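PDB 4NTD: thioredoxin reductase from Streptomyces clavuligerus, which probably uses FAD to form the disulfide bond of the natural product holomycin, and holds glutathione in covalent linkage here. Local coordinates for residues A[154-162]-A[251-259]; A[182-190]-A[205-215]. All coordinates share one frame; numbering follows the deposited sequence. Where two conformers were deposited one is given.

Contact 1. Residues A[154-162]-A[251-259]. With GSH (glutathione), chain B.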
loop_
_atom_site.group_PDB
_atom_site.type_symbol
_atom_site.label_atom_id
_atom_site.label_comp_id
_atom_site.label_asym_id
_atom_site.label_seq_id
_atom_site.Cartn_x
_atom_site.Cartn_y
_atom_site.Cartn_z
ATOM N N ARG A 154 -4.435 29.200 7.637
ATOM C CA ARG A 154 -3.923 28.876 6.304
ATOM C C ARG A 154 -3.519 27.412 6.101
ATOM O O ARG A 154 -3.174 27.022 4.986
ATOM C CB ARG A 154 -2.746 29.799 5.969
ATOM C CG ARG A 154 -3.055 31.291 6.076
ATOM C CD ARG A 154 -4.328 31.705 5.347
ATOM N NE ARG A 154 -4.291 31.400 3.918
ATOM C CZ ARG A 154 -5.295 31.622 3.071
ATOM N NH1 ARG A 154 -6.439 32.154 3.494
ATOM N NH2 ARG A 154 -5.160 31.309 1.787
ATOM N N TRP A 155 -3.565 26.612 7.167
ATOM C CA TRP A 155 -3.224 25.182 7.107
ATOM C C TRP A 155 -4.033 24.462 6.025
ATOM O O TRP A 155 -5.263 24.543 6.001
ATOM C CB TRP A 155 -3.464 24.539 8.477
ATOM C CG TRP A 155 -3.253 23.043 8.576
ATOM C CD1 TRP A 155 -4.194 22.111 8.914
ATOM C CD2 TRP A 155 -2.026 22.318 8.386
ATOM N NE1 TRP A 155 -3.635 20.855 8.935
ATOM C CE2 TRP A 155 -2.307 20.953 8.613
ATOM C CE3 TRP A 155 -0.720 22.688 8.040
ATOM C CZ2 TRP A 155 -1.333 19.958 8.505
ATOM C CZ3 TRP A 155 0.250 21.694 7.930
ATOM C CH2 TRP A 155 -0.065 20.347 8.164
ATOM N N GLY A 156 -3.330 23.780 5.120
ATOM C CA GLY A 156 -3.966 23.054 4.017
ATOM C C GLY A 156 -4.217 23.876 2.763
ATOM O O GLY A 156 -4.567 23.319 1.717
ATOM N N LYS A 157 -4.045 25.194 2.861
ATOM C CA LYS A 157 -4.213 26.095 1.725
ATOM C C LYS A 157 -2.841 26.536 1.211
ATOM O O LYS A 157 -2.406 26.086 0.151
ATOM C CB LYS A 157 -5.071 27.303 2.117
ATOM C CG LYS A 157 -6.494 26.941 2.515
ATOM C CD LYS A 157 -7.273 28.162 2.974
ATOM C CE LYS A 157 -8.660 27.783 3.468
ATOM N NZ LYS A 157 -9.574 28.958 3.499
ATOM N N ASP A 158 -2.166 27.402 1.965
ATOM C CA ASP A 158 -0.811 27.854 1.619
ATOM C C ASP A 158 0.159 27.868 2.816
ATOM O O ASP A 158 1.273 28.384 2.710
ATOM C CB ASP A 158 -0.855 29.216 0.905
ATOM C CG ASP A 158 -1.824 30.192 1.547
ATOM O OD1 ASP A 158 -2.374 31.047 0.820
ATOM O OD2 ASP A 158 -2.050 30.105 2.770
ATOM N N LEU A 159 -0.277 27.306 3.945
ATOM C CA LEU A 159 0.619 26.872 5.013
ATOM C C LEU A 159 0.516 25.350 5.009
ATOM O O LEU A 159 -0.534 24.791 5.332
ATOM C CB LEU A 159 0.208 27.469 6.367
ATOM C CG LEU A 159 1.147 27.319 7.580
ATOM C CD1 LEU A 159 1.148 25.902 8.139
ATOM C CD2 LEU A 159 2.569 27.769 7.275
ATOM N N LEU A 160 1.601 24.687 4.616
ATOM C CA LEU A 160 1.559 23.270 4.257
ATOM C C LEU A 160 2.696 22.485 4.898
ATOM O O LEU A 160 3.585 23.058 5.525
ATOM C CB LEU A 160 1.637 23.136 2.733
ATOM C CG LEU A 160 0.589 23.919 1.932
ATOM C CD1 LEU A 160 0.946 23.960 0.454
ATOM C CD2 LEU A 160 -0.797 23.330 2.135
ATOM N N HIS A 161 2.661 21.166 4.744
ATOM C CA HIS A 161 3.755 20.315 5.211
ATOM C C HIS A 161 4.353 19.455 4.097
ATOM O O HIS A 161 5.553 19.517 3.841
ATOM C CB HIS A 161 3.296 19.430 6.377
ATOM C CG HIS A 161 4.196 18.262 6.636
ATOM N ND1 HIS A 161 3.745 16.961 6.628
ATOM C CD2 HIS A 161 5.526 18.199 6.885
ATOM C CE1 HIS A 161 4.754 16.147 6.874
ATOM N NE2 HIS A 161 5.848 16.871 7.027
ATOM N N CYS A 162 3.507 18.680 3.428
ATOM C CA CYS A 162 3.947 17.530 2.633
ATOM C C CYS A 162 4.347 17.941 1.179
ATOM O O CYS A 162 3.489 18.317 0.384
ATOM C CB CYS A 162 2.856 16.413 2.822
ATOM S SG CYS A 162 3.042 15.070 1.632
ATOM N N SER A 251 4.817 33.047 -1.410
ATOM C CA SER A 251 3.485 32.602 -1.846
ATOM C C SER A 251 2.987 31.418 -1.014
ATOM O O SER A 251 1.779 31.245 -0.830
ATOM C CB SER A 251 3.504 32.219 -3.327
ATOM O OG SER A 251 4.199 31.002 -3.526
ATOM N N THR A 252 3.922 30.605 -0.531
ATOM C CA THR A 252 3.608 29.379 0.201
ATOM C C THR A 252 4.653 29.160 1.292
ATOM O O THR A 252 5.845 29.367 1.061
ATOM C CB THR A 252 3.618 28.160 -0.744
ATOM O OG1 THR A 252 2.915 28.476 -1.952
ATOM C CG2 THR A 252 2.972 26.949 -0.085
ATOM N N VAL A 253 4.204 28.747 2.475
ATOM C CA VAL A 253 5.104 28.470 3.594
ATOM C C VAL A 253 4.887 27.039 4.083
ATOM O O VAL A 253 3.752 26.569 4.174
ATOM C CB VAL A 253 4.909 29.487 4.742
ATOM C CG1 VAL A 253 5.689 29.077 5.984
ATOM C CG2 VAL A 253 5.348 30.874 4.293
ATOM N N PHE A 254 5.989 26.352 4.371
ATOM C CA PHE A 254 5.955 24.978 4.853
ATOM C C PHE A 254 6.453 24.877 6.291
ATOM O O PHE A 254 7.306 25.654 6.728
ATOM C CB PHE A 254 6.803 24.071 3.955
ATOM C CG PHE A 254 6.182 23.788 2.615
ATOM C CD1 PHE A 254 5.524 22.588 2.378
ATOM C CD2 PHE A 254 6.260 24.718 1.587
ATOM C CE1 PHE A 254 4.956 22.321 1.143
ATOM C CE2 PHE A 254 5.690 24.458 0.352
ATOM C CZ PHE A 254 5.038 23.258 0.128
ATOM N N VAL A 255 5.899 23.913 7.020
ATOM C CA VAL A 255 6.363 23.565 8.358
ATOM C C VAL A 255 6.473 22.050 8.468
ATOM O O VAL A 255 5.872 21.321 7.677
ATOM C CB VAL A 255 5.409 24.086 9.459
ATOM C CG1 VAL A 255 5.321 25.602 9.414
ATOM C CG2 VAL A 255 4.018 23.471 9.332
ATOM N N VAL A 256 7.257 21.587 9.436
ATOM C CA VAL A 256 7.238 20.190 9.842
ATOM C C VAL A 256 6.511 20.138 11.183
ATOM O O VAL A 256 7.087 20.489 12.214
ATOM C CB VAL A 256 8.657 19.601 9.983
ATOM C CG1 VAL A 256 8.585 18.138 10.399
ATOM C CG2 VAL A 256 9.422 19.739 8.674
ATOM N N PRO A 257 5.229 19.730 11.176
ATOM C CA PRO A 257 4.511 19.648 12.447
ATOM C C PRO A 257 5.072 18.568 13.360
ATOM O O PRO A 257 5.794 17.683 12.894
ATOM C CB PRO A 257 3.082 19.259 12.026
ATOM C CG PRO A 257 2.997 19.519 10.562
ATOM C CD PRO A 257 4.384 19.328 10.038
ATOM N N ARG A 258 4.768 18.657 14.653
ATOM C CA ARG A 258 4.979 17.525 15.549
ATOM C C ARG A 258 3.844 16.555 15.257
ATOM O O ARG A 258 2.676 16.858 15.509
ATOM C CB ARG A 258 4.981 17.930 17.029
ATOM C CG ARG A 258 5.106 16.738 17.974
ATOM C CD ARG A 258 5.252 17.136 19.437
ATOM N NE ARG A 258 5.148 15.967 20.310
ATOM C CZ ARG A 258 4.158 15.759 21.175
ATOM N NH1 ARG A 258 3.189 16.652 21.305
ATOM N NH2 ARG A 258 4.146 14.663 21.921
ATOM N N MET A 259 4.186 15.400 14.694
ATOM C CA MET A 259 3.184 14.424 14.271
ATOM C C MET A 259 2.978 13.368 15.339
ATOM O O MET A 259 3.880 12.583 15.633
ATOM C CB MET A 259 3.591 13.779 12.950
ATOM C CG MET A 259 3.506 14.745 11.788
ATOM S SD MET A 259 4.275 14.085 10.306
ATOM C CE MET A 259 5.258 15.502 9.846
HETATM N N1 GSH B . 9.012 11.761 6.590
HETATM C CA1 GSH B . 10.101 12.513 5.962
HETATM C C1 GSH B . 11.414 12.107 6.662
HETATM O O11 GSH B . 11.674 12.695 7.741
HETATM O O12 GSH B . 12.127 11.232 6.111
HETATM C CB1 GSH B . 9.954 14.000 6.175
HETATM C CG1 GSH B . 9.878 14.774 4.859
HETATM C CD1 GSH B . 8.557 14.443 4.169
HETATM O OE1 GSH B . 8.505 13.664 3.219
HETATM N N2 GSH B . 7.528 15.165 4.622
HETATM C CA2 GSH B . 6.157 15.003 4.126
HETATM C C2 GSH B . 5.558 13.881 4.864
HETATM O O2 GSH B . 6.042 13.383 5.882
HETATM C CB2 GSH B . 6.060 14.321 2.760
HETATM S SG2 GSH B . 5.056 15.047 1.403
HETATM N N3 GSH B . 4.538 13.430 4.159
HETATM C CA3 GSH B . 3.907 12.230 4.508
HETATM C C3 GSH B . 2.411 12.319 4.913
HETATM O O31 GSH B . 1.705 13.462 4.667
HETATM O O32 GSH B . 1.815 11.285 5.425
#

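Contact 2. Residues A[182-190]-A[205-215]. With GSH (glutathione), chain B.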
loop_
_atom_site.group_PDB
_atom_site.type_symbol
_atom_site.label_atom_id
_atom_site.label_comp_id
_atom_site.label_asym_id
_atom_site.label_seq_id
_atom_site.Cartn_x
_atom_site.Cartn_y
_atom_site.Cartn_z
ATOM N N PRO A 182 12.991 20.480 14.586
ATOM C CA PRO A 182 14.331 19.997 14.227
ATOM C C PRO A 182 14.449 19.487 12.785
ATOM O O PRO A 182 15.559 19.377 12.272
ATOM C CB PRO A 182 14.575 18.844 15.208
ATOM C CG PRO A 182 13.637 19.077 16.337
ATOM C CD PRO A 182 12.443 19.772 15.757
ATOM N N GLY A 183 13.322 19.167 12.150
ATOM C CA GLY A 183 13.319 18.708 10.762
ATOM C C GLY A 183 13.298 19.806 9.709
ATOM O O GLY A 183 13.319 19.513 8.515
ATOM N N ALA A 184 13.271 21.069 10.138
ATOM C CA ALA A 184 13.105 22.198 9.215
ATOM C C ALA A 184 14.229 22.336 8.180
ATOM O O ALA A 184 13.963 22.667 7.023
ATOM C CB ALA A 184 12.950 23.497 9.992
ATOM N N VAL A 185 15.474 22.095 8.589
ATOM C CA VAL A 185 16.609 22.203 7.665
ATOM C C VAL A 185 16.478 21.183 6.534
ATOM O O VAL A 185 16.546 21.545 5.359
ATOM C CB VAL A 185 17.970 22.034 8.380
ATOM C CG1 VAL A 185 19.110 21.936 7.372
ATOM C CG2 VAL A 185 18.221 23.202 9.323
ATOM N N ARG A 186 16.280 19.915 6.890
ATOM C CA ARG A 186 16.099 18.863 5.887
ATOM C C ARG A 186 14.880 19.139 5.003
ATOM O O ARG A 186 14.894 18.838 3.808
ATOM C CB ARG A 186 15.989 17.481 6.544
ATOM C CG ARG A 186 17.312 16.943 7.076
ATOM C CD ARG A 186 17.203 15.512 7.589
ATOM N NE ARG A 186 17.888 14.546 6.724
ATOM C CZ ARG A 186 17.345 13.907 5.686
ATOM N NH1 ARG A 186 16.078 14.107 5.329
ATOM N NH2 ARG A 186 18.087 13.054 4.988
ATOM N N HIS A 187 13.838 19.731 5.584
ATOM C CA HIS A 187 12.627 20.059 4.829
ATOM C C HIS A 187 12.890 21.121 3.757
ATOM O O HIS A 187 12.384 21.014 2.639
ATOM C CB HIS A 187 11.502 20.513 5.768
ATOM C CG HIS A 187 10.140 20.086 5.322
ATOM N ND1 HIS A 187 9.807 18.764 5.126
ATOM C CD2 HIS A 187 9.022 20.800 5.050
ATOM C CE1 HIS A 187 8.545 18.682 4.743
ATOM N NE2 HIS A 187 8.046 19.903 4.690
ATOM N N ALA A 188 13.682 22.137 4.095
ATOM C CA ALA A 188 14.064 23.166 3.125
ATOM C C ALA A 188 14.890 22.576 1.978
ATOM O O ALA A 188 14.684 22.924 0.813
ATOM C CB ALA A 188 14.833 24.288 3.810
ATOM N N LEU A 189 15.814 21.679 2.315
ATOM C CA LEU A 189 16.637 21.009 1.309
ATOM C C LEU A 189 15.779 20.135 0.389
ATOM O O LEU A 189 16.011 20.081 -0.817
ATOM C CB LEU A 189 17.732 20.173 1.980
ATOM C CG LEU A 189 18.756 20.957 2.808
ATOM C CD1 LEU A 189 19.616 20.010 3.630
ATOM C CD2 LEU A 189 19.617 21.844 1.920
ATOM N N LEU A 190 14.784 19.466 0.966
ATOM C CA LEU A 190 13.823 18.673 0.196
ATOM C C LEU A 190 13.007 19.546 -0.763
ATOM O O LEU A 190 12.836 19.202 -1.934
ATOM C CB LEU A 190 12.896 17.904 1.148
ATOM C CG LEU A 190 11.732 17.093 0.570
ATOM C CD1 LEU A 190 12.214 16.056 -0.434
ATOM C CD2 LEU A 190 10.968 16.427 1.704
ATOM N N LEU A 205 16.138 28.473 15.647
ATOM C CA LEU A 205 16.509 27.060 15.571
ATOM C C LEU A 205 18.029 26.926 15.593
ATOM O O LEU A 205 18.725 27.660 14.890
ATOM C CB LEU A 205 15.960 26.449 14.278
ATOM C CG LEU A 205 16.046 24.938 14.068
ATOM C CD1 LEU A 205 15.211 24.196 15.100
ATOM C CD2 LEU A 205 15.575 24.608 12.659
ATOM N N GLU A 206 18.542 25.998 16.397
ATOM C CA GLU A 206 19.984 25.755 16.468
ATOM C C GLU A 206 20.449 25.049 15.198
ATOM O O GLU A 206 20.024 23.926 14.920
ATOM C CB GLU A 206 20.340 24.897 17.690
ATOM C CG GLU A 206 19.954 25.496 19.041
ATOM C CD GLU A 206 20.928 26.550 19.545
ATOM O OE1 GLU A 206 21.747 27.061 18.750
ATOM O OE2 GLU A 206 20.871 26.871 20.751
ATOM N N LEU A 207 21.310 25.714 14.430
ATOM C CA LEU A 207 21.887 25.139 13.211
ATOM C C LEU A 207 23.304 24.645 13.482
ATOM O O LEU A 207 24.083 25.317 14.160
ATOM C CB LEU A 207 21.924 26.180 12.084
ATOM C CG LEU A 207 20.775 26.259 11.068
ATOM C CD1 LEU A 207 19.432 25.815 11.637
ATOM C CD2 LEU A 207 20.696 27.675 10.510
ATOM N N THR A 208 23.630 23.473 12.945
ATOM C CA THR A 208 24.982 22.930 13.027
ATOM C C THR A 208 25.809 23.429 11.846
ATOM O O THR A 208 25.272 24.021 10.908
ATOM C CB THR A 208 24.976 21.389 13.008
ATOM O OG1 THR A 208 24.500 20.921 11.740
ATOM C CG2 THR A 208 24.090 20.836 14.123
ATOM N N ASP A 209 27.116 23.182 11.891
ATOM C CA ASP A 209 27.993 23.516 10.769
ATOM C C ASP A 209 27.581 22.758 9.503
ATOM O O ASP A 209 27.610 23.319 8.407
ATOM C CB ASP A 209 29.461 23.218 11.107
ATOM C CG ASP A 209 30.056 24.211 12.099
ATOM O OD1 ASP A 209 31.191 23.969 12.561
ATOM O OD2 ASP A 209 29.406 25.231 12.417
ATOM N N ASP A 210 27.194 21.492 9.659
ATOM C CA ASP A 210 26.706 20.691 8.532
ATOM C C ASP A 210 25.414 21.264 7.941
ATOM O O ASP A 210 25.251 21.282 6.721
ATOM C CB ASP A 210 26.493 19.227 8.944
ATOM C CG ASP A 210 27.800 18.470 9.151
ATOM O OD1 ASP A 210 27.766 17.402 9.797
ATOM O OD2 ASP A 210 28.859 18.929 8.669
ATOM N N ASP A 211 24.505 21.728 8.800
ATOM C CA ASP A 211 23.273 22.392 8.346
ATOM C C ASP A 211 23.606 23.596 7.471
ATOM O O ASP A 211 23.084 23.742 6.364
ATOM C CB ASP A 211 22.424 22.879 9.529
ATOM C CG ASP A 211 21.769 21.749 10.306
ATOM O OD1 ASP A 211 21.561 20.653 9.747
ATOM O OD2 ASP A 211 21.443 21.978 11.489
ATOM N N ARG A 212 24.479 24.459 7.982
ATOM C CA ARG A 212 24.855 25.682 7.278
ATOM C C ARG A 212 25.550 25.400 5.941
ATOM O O ARG A 212 25.244 26.045 4.938
ATOM C CB ARG A 212 25.721 26.575 8.173
ATOM C CG ARG A 212 24.918 27.314 9.234
ATOM C CD ARG A 212 25.792 28.232 10.073
ATOM N NE ARG A 212 26.584 27.478 11.041
ATOM C CZ ARG A 212 26.183 27.141 12.268
ATOM N NH1 ARG A 212 24.981 27.489 12.724
ATOM N NH2 ARG A 212 27.002 26.448 13.054
ATOM N N ARG A 213 26.466 24.432 5.921
ATOM C CA ARG A 213 27.137 24.042 4.672
ATOM C C ARG A 213 26.144 23.520 3.626
ATOM O O ARG A 213 26.239 23.861 2.446
ATOM C CB ARG A 213 28.227 22.991 4.928
ATOM C CG ARG A 213 29.547 23.568 5.417
ATOM C CD ARG A 213 30.648 22.518 5.431
ATOM N NE ARG A 213 30.492 21.569 6.533
ATOM C CZ ARG A 213 30.934 21.755 7.777
ATOM N NH1 ARG A 213 31.578 22.869 8.121
ATOM N NH2 ARG A 213 30.730 20.815 8.693
ATOM N N ALA A 214 25.187 22.707 4.065
ATOM C CA ALA A 214 24.187 22.126 3.165
ATOM C C ALA A 214 23.257 23.192 2.587
ATOM O O ALA A 214 22.994 23.211 1.385
ATOM C CB ALA A 214 23.381 21.059 3.888
ATOM N N LEU A 215 22.767 24.077 3.452
ATOM C CA LEU A 215 21.883 25.163 3.028
ATOM C C LEU A 215 22.587 26.116 2.055
ATOM O O LEU A 215 21.998 26.534 1.059
ATOM C CB LEU A 215 21.344 25.921 4.248
ATOM C CG LEU A 215 20.375 25.133 5.137
ATOM C CD1 LEU A 215 20.260 25.766 6.517
ATOM C CD2 LEU A 215 19.005 25.013 4.486
HETATM N N1 GSH B . 9.012 11.761 6.590
HETATM C CA1 GSH B . 10.101 12.513 5.962
HETATM C C1 GSH B . 11.414 12.107 6.662
HETATM O O11 GSH B . 11.674 12.695 7.741
HETATM O O12 GSH B . 12.127 11.232 6.111
HETATM C CB1 GSH B . 9.954 14.000 6.175
HETATM C CG1 GSH B . 9.878 14.774 4.859
HETATM C CD1 GSH B . 8.557 14.443 4.169
HETATM O OE1 GSH B . 8.505 13.664 3.219
HETATM N N2 GSH B . 7.528 15.165 4.622
HETATM C CA2 GSH B . 6.157 15.003 4.126
HETATM C C2 GSH B . 5.558 13.881 4.864
HETATM O O2 GSH B . 6.042 13.383 5.882
HETATM C CB2 GSH B . 6.060 14.321 2.760
HETATM S SG2 GSH B . 5.056 15.047 1.403
HETATM N N3 GSH B . 4.538 13.430 4.159
HETATM C CA3 GSH B . 3.907 12.230 4.508
HETATM C C3 GSH B . 2.411 12.319 4.913
HETATM O O31 GSH B . 1.705 13.462 4.667
HETATM O O32 GSH B . 1.815 11.285 5.425
#

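Contact 1. Residues A[154-162]-A[251-259]
H161 and P257 meet just past the paired strands: P257 CD lies over one face of the imidazole, 3.8 Å from the H161 ring centroid, while V255 O sits at the ring edge, 3.2 Å from H161 CD2. M259 SD stands obliquely to the same ring. W155 CH2 reaches P257 CG at 4.0 Å, the two side chains at about a right angle; with CG anti to the backbone N (chi1 176°), the indole swings its end nearer to this proline. Further back, L159 CD2 packs on V253 CG1 at 3.6 Å. On the opposite sheet face, L160 CB lies off-centre against the F254 ring, and its CD1 meets T252 CG2. Three backbone bonds fix this parallel pairing: V253 N to D158 O, L160 N to V253 O (2.9 Å) and V255 N to L160 O. D158 is itself held side-on by R154, NE giving an in-plane bond of 2.8 Å to OD2 and NH2 meeting OD1 from above the carboxylate. D235 is a second partner for R154. C162, directly after H161, is bonded through SG to glutathione SG2 (2.0 Å). The arrangement is an edge strand of a Rossmann-type parallel sheet running into the CxxC redox site.

Contact 2. Residues A[182-190]-A[205-215]
The D211 carboxylate turns one face to V185, whose two methyls stand over it; CG1 comes within 3.6 Å of D211 OD1. From the other side of the plane T208 N donates to D211 OD2 (3.0 Å, 177° at the hydrogen). Of the other flat groups, the R212 guanidinium carries T208 O over the centre of one face and D209 OD2 in plane at its edge, and the H187 ring has glutathione CG1 at its edge, in plane. D211 CG lies anti to the carbonyl carbon (chi1 -71°), which carries the carboxylate back to the helix start; D211 N in turn bonds T208 OG1, completing a capping box. With an alanine here, T208 N is likely to lose its acceptor, opening the capping box, and the V185 methyls the flat group they pack on. The rest is mostly apolar: V185 CG2 meets L207 CD1 at 3.7 Å, A184 CB meets L205 CD2, and L189 CD1 reaches A214 CB at 3.9 Å. No hydrogen bond crosses between the segments. Helices 184-190 and 209-215 run nearly parallel, 10.5 Å apart with axes at 15°. L200 of strand 198-201, which lies between them in sequence, touches V185 and L215, and V222 of strand 222-223 touches L207 and L215. The pair thus packs on the parallel sheet, and through L189 and A214 touches V328 of the second subunit.

Overall arrangement
Both contacts draw on one parallel sheet and its helices, though contact 1 also runs into strand 258-261 of a separate antiparallel pair; contact 2 is nested inside the loop closed by contact 1. Contact 1 is strand against strand, held by backbone bonds, about 16 Å from the chain's centre, measured centre to centre. Contact 2 lies further out, about 26 Å by the same measure; its helices join mostly through aliphatic side chains, with the D211 carboxylate the charged exception. They meet at H187, whose NE2 probably bonds H161 O at 2.7 Å and whose ring lies almost parallel to that of H161. Glutathione touches both: C162 binds it covalently, whereas H187 and L190 only line its pocket.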